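Local atomic coordinates of SusD homolog (PDB entry 3IV0), a protein that probably binds glycans at the bacterial outer membrane, as expected of a SusD homolog, although its exact sugar ligand and function remain undefined. Residues 309-312 with 316-319; 364-369 with 396-401; 370-375 with 416-421; 383-388 with 409-414; 394-397 with 403-406. One frame throughout, in Å; residues are numbered along the deposited sequence.

Interaction 1 (309-312 with 316-319)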
# COMPACT_ATOMS: atom_id res chain seq x y z
N THR A 309 5.53 22.95 2.79
CA THR A 309 5.31 22.45 4.17
C THR A 309 6.00 21.11 4.40
O THR A 309 6.69 20.88 5.40
CB THR A 309 3.82 22.24 4.42
OG1 THR A 309 3.17 23.52 4.42
CG2 THR A 309 3.57 21.47 5.76
N LEU A 310 5.82 20.23 3.43
CA LEU A 310 6.35 18.90 3.52
C LEU A 310 7.88 18.83 3.45
O LEU A 310 8.52 18.09 4.21
CB LEU A 310 5.72 18.07 2.39
CG LEU A 310 5.95 16.57 2.44
CD1 LEU A 310 5.41 16.03 3.76
CD2 LEU A 310 5.27 15.88 1.23
N PHE A 311 8.46 19.59 2.54
CA PHE A 311 9.92 19.61 2.32
C PHE A 311 10.40 21.06 2.51
O PHE A 311 10.58 21.78 1.53
CB PHE A 311 10.26 19.11 0.92
CG PHE A 311 10.07 17.63 0.74
CD1 PHE A 311 11.00 16.74 1.23
CD2 PHE A 311 8.95 17.14 0.10
CE1 PHE A 311 10.81 15.37 1.06
CE2 PHE A 311 8.75 15.75 -0.04
CZ PHE A 311 9.69 14.90 0.43
N PRO A 312 10.55 21.50 3.77
CA PRO A 312 10.81 22.94 3.99
C PRO A 312 12.08 23.43 3.30
O PRO A 312 13.12 22.78 3.36
CB PRO A 312 10.91 23.04 5.52
CG PRO A 312 10.16 21.85 6.04
CD PRO A 312 10.45 20.78 5.05
N ASP A 316 17.87 20.89 5.06
CA ASP A 316 18.48 19.91 4.16
C ASP A 316 17.60 18.67 4.01
O ASP A 316 17.06 18.21 5.01
CB ASP A 316 19.83 19.43 4.69
CG ASP A 316 20.93 20.47 4.56
OD1 ASP A 316 20.76 21.49 3.84
OD2 ASP A 316 21.97 20.24 5.21
N ASP A 317 17.51 18.13 2.80
CA ASP A 317 16.79 16.87 2.58
C ASP A 317 17.03 16.49 1.13
O ASP A 317 16.50 17.13 0.22
CB ASP A 317 15.30 17.06 2.81
CG ASP A 317 14.51 15.76 2.79
OD1 ASP A 317 14.96 14.81 2.10
OD2 ASP A 317 13.46 15.69 3.45
N ALA A 318 17.83 15.45 0.92
CA ALA A 318 18.21 15.05 -0.42
C ALA A 318 17.02 14.60 -1.28
O ALA A 318 17.11 14.57 -2.52
CB ALA A 318 19.24 13.99 -0.36
N ARG A 319 15.89 14.24 -0.65
CA ARG A 319 14.72 13.89 -1.43
C ARG A 319 14.25 15.07 -2.26
O ARG A 319 13.65 14.89 -3.32
CB ARG A 319 13.60 13.37 -0.51
CG ARG A 319 13.95 12.03 0.14
CD ARG A 319 13.03 11.64 1.30
NE ARG A 319 13.24 12.53 2.45
CZ ARG A 319 12.93 12.25 3.71
NH1 ARG A 319 12.45 11.07 4.06
NH2 ARG A 319 13.11 13.16 4.65
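Phe311 and Asp317 meet where the chain turns between helix 304-310 and helix 318-323. The tight part is small. The Phe311 ring comes edge-on to the carboxylate: Asp317 OD2 lies near the ring plane, 3.5 Å from Phe311 CD1 and 3.6 Å from Phe311 CE1. Ring and carboxylate planes are 63° apart. The weakly positive C-H edge of the ring therefore faces an oxygen that probably carries negative charge. Phe311 CE1 also packs on Arg319 CB at 3.8 Å. The phenyl also meets the ring of Phe324.

Asp317 has CG anti to its own nitrogen (chi1 -172°), which turns the carboxylate back over the helix start. There Arg319 grips it side-on with two nitrogens. Arg319 NE reaches Asp317 OD1 at 2.9 Å on the syn lone pair, and Arg319 NH2 reaches Asp317 OD2 at 2.8 Å. Arg319 N also donates to Asp317 OD1 at 3.0 Å, from the anti side and out of the carboxylate plane. Arg319 NH1 turns to Glu418 and Glu422. An asparagine in place of Asp317 would probably leave Arg319 without one of its charge partners and set its guanidinium freer to turn.

Packing thins away from the ring. Pro312 is partly exposed there, and Asp316, its CB pointing away, is exposed. In all, the segments bury about 120 Å². Asp317 sits as the N-cap of helix 318-323, and its bond from Arg319 N is the classic side-chain capping of a helix N-terminus.

Interaction 2 (364-369 with 396-401)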
# COMPACT_ATOMS: atom_id res chain seq x y z
N VAL A 364 4.77 -2.14 -2.10
CA VAL A 364 3.65 -2.06 -1.18
C VAL A 364 4.14 -1.74 0.22
O VAL A 364 3.62 -0.81 0.88
CB VAL A 364 2.83 -3.37 -1.20
CG1 VAL A 364 1.71 -3.33 -0.13
CG2 VAL A 364 2.22 -3.59 -2.57
N PHE A 365 5.11 -2.48 0.70
CA PHE A 365 5.71 -2.27 2.01
C PHE A 365 7.20 -2.26 1.80
O PHE A 365 7.76 -3.14 1.12
CB PHE A 365 5.37 -3.39 2.98
CG PHE A 365 3.89 -3.58 3.23
CD1 PHE A 365 3.05 -2.52 3.56
CD2 PHE A 365 3.34 -4.88 3.21
CE1 PHE A 365 1.72 -2.72 3.82
CE2 PHE A 365 1.98 -5.07 3.48
CZ PHE A 365 1.19 -3.98 3.75
N ARG A 366 7.90 -1.30 2.40
CA ARG A 366 9.36 -1.37 2.39
C ARG A 366 9.96 -0.99 3.73
O ARG A 366 9.26 -0.52 4.65
CB ARG A 366 9.98 -0.58 1.26
CG ARG A 366 9.75 0.89 1.35
CD ARG A 366 10.50 1.59 0.19
NE ARG A 366 10.07 2.98 0.06
CZ ARG A 366 10.77 4.04 0.48
NH1 ARG A 366 11.92 3.92 1.10
NH2 ARG A 366 10.28 5.24 0.27
N TYR A 367 11.25 -1.25 3.89
CA TYR A 367 11.88 -1.22 5.20
C TYR A 367 11.83 0.16 5.84
O TYR A 367 11.60 0.26 7.04
CB TYR A 367 13.28 -1.78 5.07
CG TYR A 367 14.05 -2.02 6.34
CD1 TYR A 367 13.51 -2.73 7.42
CD2 TYR A 367 15.36 -1.62 6.43
CE1 TYR A 367 14.27 -2.95 8.57
CE2 TYR A 367 16.14 -1.89 7.55
CZ TYR A 367 15.58 -2.51 8.61
OH TYR A 367 16.35 -2.76 9.73
N ALA A 368 11.98 1.25 5.08
CA ALA A 368 11.91 2.57 5.70
C ALA A 368 10.53 2.79 6.29
O ALA A 368 10.40 3.39 7.37
CB ALA A 368 12.20 3.70 4.67
N GLY A 369 9.49 2.37 5.57
CA GLY A 369 8.12 2.48 6.08
C GLY A 369 7.94 1.74 7.38
O GLY A 369 7.35 2.27 8.34
N ARG A 396 15.89 9.61 8.43
CA ARG A 396 16.37 10.99 8.24
C ARG A 396 17.80 10.98 7.71
O ARG A 396 18.14 11.71 6.79
CB ARG A 396 16.35 11.75 9.55
CG ARG A 396 15.02 11.92 10.24
CD ARG A 396 14.16 12.94 9.55
NE ARG A 396 14.70 14.30 9.71
CZ ARG A 396 14.12 15.38 9.22
NH1 ARG A 396 13.03 15.30 8.47
NH2 ARG A 396 14.68 16.57 9.41
N ASN A 397 18.66 10.17 8.32
CA ASN A 397 20.06 10.13 7.92
C ASN A 397 20.22 9.64 6.48
O ASN A 397 21.04 10.16 5.73
CB ASN A 397 20.92 9.30 8.87
CG ASN A 397 21.24 10.01 10.19
OD1 ASN A 397 21.30 9.36 11.25
ND2 ASN A 397 21.49 11.30 10.14
N ARG A 398 19.42 8.66 6.07
CA ARG A 398 19.52 8.18 4.69
C ARG A 398 19.17 9.30 3.71
O ARG A 398 19.77 9.38 2.63
CB ARG A 398 18.63 6.93 4.49
CG ARG A 398 18.83 6.28 3.16
CD ARG A 398 17.87 6.72 2.09
NE ARG A 398 16.50 6.31 2.38
CZ ARG A 398 16.01 5.09 2.18
NH1 ARG A 398 16.76 4.13 1.68
NH2 ARG A 398 14.76 4.84 2.50
N ALA A 399 18.22 10.15 4.08
CA ALA A 399 17.83 11.30 3.25
C ALA A 399 18.74 12.51 3.40
O ALA A 399 18.48 13.55 2.79
CB ALA A 399 16.40 11.67 3.60
N HIS A 400 19.77 12.43 4.23
CA HIS A 400 20.63 13.56 4.52
C HIS A 400 19.78 14.74 5.04
O HIS A 400 20.02 15.90 4.69
CB HIS A 400 21.51 13.93 3.30
CG HIS A 400 22.26 12.77 2.76
ND1 HIS A 400 23.09 11.99 3.53
CD2 HIS A 400 22.31 12.24 1.51
CE1 HIS A 400 23.62 11.03 2.78
NE2 HIS A 400 23.16 11.17 1.55
N ALA A 401 18.82 14.44 5.90
CA ALA A 401 18.08 15.42 6.64
C ALA A 401 18.56 15.47 8.08
O ALA A 401 19.22 14.55 8.56
CB ALA A 401 16.57 15.09 6.57
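Arg366 and Arg398 bring their guanidinium groups together where the start of helix 367-381 comes near the end of helix 385-398. Arg398 can be followed outward. Its CB leaves the last turn of its helix toward 364-369, with CG anti to the backbone N (chi1 -172°). CB, CG and CD touch nothing of 364-369. They carry the chain toward that segment, bending at chi2 and again at chi3, and the side chain runs past Leu247 and Ile256. Arg398 NE is still 5.5 Å from Ala368 CB, and Arg398 CZ is 4.8 Å from it. Only NH2 arrives: Arg398 NH2 lies 3.5 Å from Ala368 CB and 3.3 Å from Arg366 NH1. That second pair is two donors, so no hydrogen bond joins them.

Arg366 comes from the opposite segment with its chain extended from CG to NE. Arg398 NH2 stands at the edge of its guanidinium, near the plane, and the two planes are 47° apart.

Acids and a carbonyl explain the meeting. Glu422 OE2 takes salt bridges from both Arg366 NH1 and Arg398 NH2, while Glu263 gives OE2 to Arg366 NH1 and OE1 to Arg398 NH1. Arg366 NH2 also bridges to Glu426, and Arg398 NH1 bonds Leu248 O.

Behind Arg398 the helix ends in a Schellman motif: His400 has positive phi, and Ala401 N bonds Arg396 O at 3.0 Å. The two cations thus share two carboxylates, and their close approach is probably compensated by this buried ionic network.

Interaction 3 (370-375 with 416-421)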
# COMPACT_ATOMS: atom_id res chain seq x y z
N ALA A 370 8.41 0.50 7.44
CA ALA A 370 8.26 -0.33 8.62
C ALA A 370 9.01 0.23 9.81
O ALA A 370 8.47 0.23 10.91
CB ALA A 370 8.70 -1.75 8.31
N LEU A 371 10.18 0.80 9.57
CA LEU A 371 10.91 1.44 10.67
C LEU A 371 10.10 2.60 11.22
O LEU A 371 10.13 2.86 12.41
CB LEU A 371 12.29 1.92 10.19
CG LEU A 371 13.26 0.83 9.81
CD1 LEU A 371 14.54 1.46 9.25
CD2 LEU A 371 13.57 -0.10 11.02
N LEU A 372 9.44 3.35 10.35
CA LEU A 372 8.63 4.49 10.80
C LEU A 372 7.39 4.04 11.52
O LEU A 372 6.98 4.69 12.47
CB LEU A 372 8.30 5.43 9.64
CG LEU A 372 9.52 6.17 9.04
CD1 LEU A 372 9.15 6.83 7.71
CD2 LEU A 372 10.15 7.17 10.03
N LEU A 373 6.79 2.92 11.14
CA LEU A 373 5.67 2.37 11.90
C LEU A 373 6.08 1.96 13.31
O LEU A 373 5.35 2.16 14.28
CB LEU A 373 5.06 1.17 11.19
CG LEU A 373 4.40 1.40 9.82
CD1 LEU A 373 3.77 0.08 9.35
CD2 LEU A 373 3.38 2.55 9.86
N TYR A 374 7.24 1.33 13.42
CA TYR A 374 7.83 0.94 14.70
C TYR A 374 8.05 2.20 15.55
O TYR A 374 7.60 2.28 16.69
CB TYR A 374 9.12 0.18 14.40
CG TYR A 374 9.89 -0.40 15.53
CD1 TYR A 374 9.43 -0.42 16.82
CD2 TYR A 374 11.10 -1.01 15.26
CE1 TYR A 374 10.18 -1.01 17.83
CE2 TYR A 374 11.84 -1.59 16.27
CZ TYR A 374 11.39 -1.57 17.54
OH TYR A 374 12.15 -2.11 18.56
N ALA A 375 8.66 3.22 14.96
CA ALA A 375 8.83 4.48 15.68
C ALA A 375 7.49 5.06 16.11
O ALA A 375 7.36 5.57 17.23
CB ALA A 375 9.57 5.48 14.82
N PHE A 416 4.88 11.22 11.67
CA PHE A 416 3.82 11.33 10.66
C PHE A 416 4.34 12.06 9.43
O PHE A 416 4.17 11.59 8.32
CB PHE A 416 2.61 12.07 11.22
CG PHE A 416 1.65 12.48 10.17
CD1 PHE A 416 0.76 11.57 9.63
CD2 PHE A 416 1.65 13.77 9.68
CE1 PHE A 416 -0.09 11.96 8.60
CE2 PHE A 416 0.78 14.16 8.68
CZ PHE A 416 -0.09 13.24 8.15
N TRP A 417 5.01 13.19 9.60
CA TRP A 417 5.42 13.98 8.45
C TRP A 417 6.54 13.28 7.71
O TRP A 417 6.65 13.39 6.48
CB TRP A 417 5.83 15.40 8.86
CG TRP A 417 4.66 16.26 9.22
CD1 TRP A 417 4.34 16.72 10.44
CD2 TRP A 417 3.66 16.75 8.32
NE1 TRP A 417 3.20 17.47 10.37
CE2 TRP A 417 2.76 17.50 9.08
CE3 TRP A 417 3.44 16.61 6.95
CZ2 TRP A 417 1.66 18.13 8.52
CZ3 TRP A 417 2.35 17.25 6.40
CH2 TRP A 417 1.47 17.99 7.19
N GLU A 418 7.37 12.55 8.45
CA GLU A 418 8.42 11.79 7.80
C GLU A 418 7.84 10.71 6.89
O GLU A 418 8.39 10.43 5.82
CB GLU A 418 9.44 11.19 8.80
CG GLU A 418 10.74 10.72 8.17
CD GLU A 418 11.60 11.83 7.60
OE1 GLU A 418 11.34 13.02 7.89
OE2 GLU A 418 12.54 11.48 6.86
N ARG A 419 6.81 10.01 7.34
CA ARG A 419 6.15 9.04 6.46
C ARG A 419 5.58 9.73 5.23
O ARG A 419 5.64 9.19 4.12
CB ARG A 419 5.01 8.30 7.19
CG ARG A 419 5.51 7.19 8.14
CD ARG A 419 4.41 6.31 8.75
NE ARG A 419 3.56 5.67 7.75
CZ ARG A 419 3.83 4.53 7.13
NH1 ARG A 419 4.96 3.89 7.35
NH2 ARG A 419 3.00 4.02 6.24
N CYS A 420 5.05 10.95 5.37
CA CYS A 420 4.53 11.65 4.21
C CYS A 420 5.64 12.00 3.22
O CYS A 420 5.45 11.92 2.01
CB CYS A 420 3.80 12.90 4.65
SG CYS A 420 2.25 12.64 5.53
N ARG A 421 6.80 12.40 3.72
CA ARG A 421 7.93 12.70 2.83
C ARG A 421 8.48 11.43 2.21
O ARG A 421 8.69 11.35 0.98
CB ARG A 421 9.07 13.34 3.61
CG ARG A 421 8.87 14.80 3.99
CD ARG A 421 10.10 15.33 4.74
NE ARG A 421 10.12 14.99 6.15
CZ ARG A 421 9.47 15.64 7.09
NH1 ARG A 421 8.76 16.72 6.78
NH2 ARG A 421 9.54 15.24 8.34
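Leu372 and Leu373 pack against Arg419 in an antiparallel helix pair, part of the helical, TPR-related SusD fold. The segment axes lie 10.1 Å apart, at 169°. Along 416-421, Phe416 comes first, its CB pointing away from the other helix; its ring makes a cation-pi contact with Lys438 and an edge-to-face one with Tyr444.

Glu418 follows. Its CG touches Leu372 CD2 at 4.1 Å, then the chain bends at chi2 and carries the carboxylate off. Glu418 OE2 bridges to Arg319.

Arg419 carries most of the contact. Its CG lies 3.6 Å from Leu372 CB, the two side chains sliding past each other in opposite directions. A bend at chi3 (56°) then turns the guanidinium so that Leu373 CD2 sits over one face, offset toward the rim and 3.3 Å from Arg419 NH1. Arg419 NE bridges to Asp432. With an alanine here, Asp432 would probably lose one of its charge partners and a gap would open beside both leucines.

Arg421 ends the segment and binds Glu418 side-on: Arg421 NE and Arg421 NH2 each lie 2.9 Å from the same oxygen, Glu418 OE1.

Interaction 4 (383-388 with 409-414)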
# COMPACT_ATOMS: atom_id res chain seq x y z
N THR A 383 6.93 5.12 25.92
CA THR A 383 7.77 4.30 26.77
C THR A 383 9.25 4.38 26.41
O THR A 383 10.09 3.98 27.19
CB THR A 383 7.32 2.84 26.70
OG1 THR A 383 7.23 2.44 25.33
CG2 THR A 383 5.96 2.65 27.34
N ASN A 384 9.59 4.88 25.22
CA ASN A 384 10.98 4.89 24.81
C ASN A 384 11.18 5.83 23.63
O ASN A 384 11.42 5.40 22.50
CB ASN A 384 11.41 3.47 24.43
CG ASN A 384 12.90 3.30 24.31
OD1 ASN A 384 13.65 4.26 24.28
ND2 ASN A 384 13.33 2.03 24.17
N ASP A 385 11.11 7.12 23.92
CA ASP A 385 11.17 8.15 22.88
C ASP A 385 12.54 8.19 22.29
O ASP A 385 12.71 8.51 21.11
CB ASP A 385 10.79 9.56 23.40
CG ASP A 385 9.27 9.79 23.49
OD1 ASP A 385 8.46 8.95 23.04
OD2 ASP A 385 8.84 10.83 24.05
N THR A 386 13.56 7.84 23.07
CA THR A 386 14.90 7.81 22.53
C THR A 386 15.03 6.76 21.40
O THR A 386 15.64 7.03 20.34
CB THR A 386 15.96 7.63 23.64
OG1 THR A 386 15.71 6.43 24.34
CG2 THR A 386 15.90 8.81 24.61
N LYS A 387 14.44 5.59 21.60
CA LYS A 387 14.49 4.56 20.56
C LYS A 387 13.63 4.97 19.37
O LYS A 387 14.01 4.75 18.23
CB LYS A 387 14.02 3.20 21.09
CG LYS A 387 14.06 2.09 20.06
CD LYS A 387 15.47 1.66 19.76
CE LYS A 387 15.54 0.25 19.19
NZ LYS A 387 16.97 -0.15 18.97
N ALA A 388 12.50 5.58 19.65
CA ALA A 388 11.69 6.11 18.55
C ALA A 388 12.47 7.09 17.67
O ALA A 388 12.43 7.02 16.46
CB ALA A 388 10.42 6.74 19.08
N SER A 409 4.40 14.95 21.68
CA SER A 409 3.63 15.32 20.51
C SER A 409 4.50 15.76 19.36
O SER A 409 4.20 15.44 18.20
CB SER A 409 2.62 16.40 20.89
OG SER A 409 1.71 15.83 21.80
N GLU A 410 5.59 16.46 19.63
CA GLU A 410 6.47 16.89 18.56
C GLU A 410 7.07 15.68 17.82
O GLU A 410 7.21 15.70 16.60
CB GLU A 410 7.58 17.79 19.10
CG GLU A 410 8.37 18.47 18.03
CD GLU A 410 9.30 19.57 18.54
OE1 GLU A 410 9.86 19.45 19.65
OE2 GLU A 410 9.46 20.57 17.81
N LEU A 411 7.40 14.65 18.57
CA LEU A 411 7.97 13.42 18.00
C LEU A 411 6.91 12.68 17.19
O LEU A 411 7.17 12.23 16.06
CB LEU A 411 8.60 12.54 19.09
CG LEU A 411 9.16 11.20 18.59
CD1 LEU A 411 10.20 11.45 17.49
CD2 LEU A 411 9.68 10.44 19.80
N MSE A 412 5.70 12.56 17.70
CA MSE A 412 4.64 11.90 16.95
C MSE A 412 4.38 12.63 15.64
O MSE A 412 4.26 11.99 14.57
CB MSE A 412 3.37 11.88 17.80
CG MSE A 412 3.51 11.02 19.04
SE MSE A 412 1.94 10.89 20.09
CE MSE A 412 2.74 10.92 21.94
N ASP A 413 4.34 13.95 15.66
CA ASP A 413 4.18 14.72 14.45
C ASP A 413 5.34 14.48 13.51
O ASP A 413 5.16 14.32 12.30
CB ASP A 413 4.08 16.24 14.73
CG ASP A 413 2.73 16.68 15.26
OD1 ASP A 413 1.82 15.86 15.38
OD2 ASP A 413 2.63 17.89 15.56
N ALA A 414 6.57 14.50 14.01
CA ALA A 414 7.73 14.31 13.15
C ALA A 414 7.65 12.99 12.39
O ALA A 414 8.05 12.91 11.24
CB ALA A 414 9.06 14.38 13.97
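The N-terminus of helix 385-398 packs here against the early turns of helix 408-422, through one leucine methyl lodged beside Asp385 and Ala388. Leu411 CD2 does all the touching from its side. Leu411 CD2 lies 3.8 Å from Ala388 CB, an apolar methyl-to-methyl contact. Leu411 CD2 is also 3.9 Å from Asp385 CB and 3.8 Å from Asp385 OD1, alongside the short acid. Leu411 holds CG anti to the backbone N (chi1 177°), and this points the branch toward 385-388, where it lies alongside Asp385. Leu378, Cys389 and Leu392 adjoin the same group of side chains.

The helix start is capped. Asn384 is the N-cap, and Asn384 OD1 takes Lys387 N at 3.1 Å from above the carbonyl plane. Asn384 OD1 also accepts from Thr386 OG1 at 3.0 Å, almost in line with the C=O bond. Two donors thus hold the amide in place.

Asp385 OD2 bonds the backbone N of Gly408, at the start of the partner helix. The carboxylate therefore has a polar mate of its own while its flank meets Leu411. The join pairs a leucine methyl with an alanine methyl and the flank of an acid, whose OD2 links one helix start to the other.

Interaction 5 (394-397 with 403-406)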
# COMPACT_ATOMS: atom_id res chain seq x y z
N ARG A 394 17.26 6.86 11.38
CA ARG A 394 17.80 6.04 10.31
C ARG A 394 17.27 6.47 8.95
O ARG A 394 18.02 6.52 7.97
CB ARG A 394 17.52 4.57 10.57
CG ARG A 394 18.39 4.03 11.71
CD ARG A 394 18.01 2.67 12.13
NE ARG A 394 18.22 1.70 11.07
CZ ARG A 394 17.76 0.45 11.15
NH1 ARG A 394 17.10 0.09 12.23
NH2 ARG A 394 17.97 -0.40 10.17
N VAL A 395 16.01 6.85 8.92
CA VAL A 395 15.39 7.34 7.70
C VAL A 395 15.84 8.78 7.39
O VAL A 395 16.18 9.08 6.25
CB VAL A 395 13.87 7.23 7.78
CG1 VAL A 395 13.21 7.81 6.53
CG2 VAL A 395 13.48 5.73 7.99
N ARG A 396 15.89 9.61 8.43
CA ARG A 396 16.37 10.99 8.24
C ARG A 396 17.80 10.98 7.71
O ARG A 396 18.14 11.71 6.79
CB ARG A 396 16.35 11.75 9.55
CG ARG A 396 15.02 11.92 10.24
CD ARG A 396 14.16 12.94 9.55
NE ARG A 396 14.70 14.30 9.71
CZ ARG A 396 14.12 15.38 9.22
NH1 ARG A 396 13.03 15.30 8.47
NH2 ARG A 396 14.68 16.57 9.41
N ASN A 397 18.66 10.17 8.32
CA ASN A 397 20.06 10.13 7.92
C ASN A 397 20.22 9.64 6.48
O ASN A 397 21.04 10.16 5.73
CB ASN A 397 20.92 9.30 8.87
CG ASN A 397 21.24 10.01 10.19
OD1 ASN A 397 21.30 9.36 11.25
ND2 ASN A 397 21.49 11.30 10.14
N GLU A 403 19.03 15.21 12.02
CA GLU A 403 18.56 14.27 13.03
C GLU A 403 17.55 14.96 13.95
O GLU A 403 17.68 16.14 14.29
CB GLU A 403 19.72 13.71 13.86
CG GLU A 403 20.58 12.68 13.13
CD GLU A 403 21.45 11.90 14.09
OE1 GLU A 403 21.87 12.48 15.12
OE2 GLU A 403 21.71 10.70 13.83
N ILE A 404 16.54 14.21 14.33
CA ILE A 404 15.48 14.68 15.18
C ILE A 404 15.79 14.24 16.61
O ILE A 404 16.12 13.08 16.87
CB ILE A 404 14.12 14.08 14.74
CG1 ILE A 404 13.77 14.54 13.32
CG2 ILE A 404 13.00 14.47 15.70
CD1 ILE A 404 13.73 15.95 13.18
N ASN A 405 15.62 15.16 17.56
CA ASN A 405 15.83 14.88 18.95
C ASN A 405 14.72 15.55 19.72
O ASN A 405 14.81 16.72 20.10
CB ASN A 405 17.19 15.40 19.41
CG ASN A 405 17.49 14.97 20.84
OD1 ASN A 405 16.86 14.06 21.36
ND2 ASN A 405 18.48 15.61 21.46
N THR A 406 13.65 14.82 19.92
CA THR A 406 12.48 15.36 20.55
C THR A 406 11.64 14.25 21.12
O THR A 406 12.08 13.12 21.22
CB THR A 406 11.71 16.32 19.60
OG1 THR A 406 10.77 17.06 20.38
CG2 THR A 406 11.07 15.58 18.44
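This is a packing contact between the last turns of helix 385-398 and the extended connection that leads on to helix 408-422. It is only partly buried, and about 199 Å² is covered in all. The inner half is Ile404 on Arg396. Ile404 CG1 lies 3.7 Å from Arg396 NE, and Ile404 CD1 sits over one face of the guanidinium, 4.0 Å from Arg396 CZ. Arg396 reaches this place by folding twice, at chi2 (-74°) and chi3 (-69°), which brings one face of the guanidinium against the isoleucine. The opposite face is covered by Ala401 CB, 3.6 Å above the plane, so the flat cation is sandwiched between two aliphatic groups. Its rim is polar: NE bonds Ser402 O and NH1 bridges to Glu418 OE1.

The outer half is open to solvent. Asn397 and Glu403 meet there, their side chains crossing obliquely with amide and carboxylate planes 35° apart. Glu403 has its CB turned away from the helix, yet its extended chain reaches back to the asparagine.

The backbone joins in as well, since Ile404 N bonds the side-chain oxygen of Asn393. Aliphatic groups on both faces and acceptors at the edge suit a guanidinium well. They probably fix how the Arg396 guanidinium is turned and keep it directed toward Glu418 while the loop is pinned against the helix end.

The five contacts tie helices 367-381, 385-398 and 408-422 together and join them to the 309-319 turn. Interactions 2 and 3 are closest, with centres about 8 Å apart. Glu418 of interaction 3 bridges to Arg319 of interaction 1 and to Arg396, which interactions 2 and 5 share, so four contacts meet at its carboxylate. Ala318 N probably bonds Ala399 O at 2.7 Å, joining interactions 1 and 2. Interaction 4 is about 20 Å from interaction 1 between centres and does not touch it. Interaction 5 is nested within the loops closed by interactions 3 and 4. A 1,2-ethanediol, probably from the crystallisation liquor, lies by Asn397.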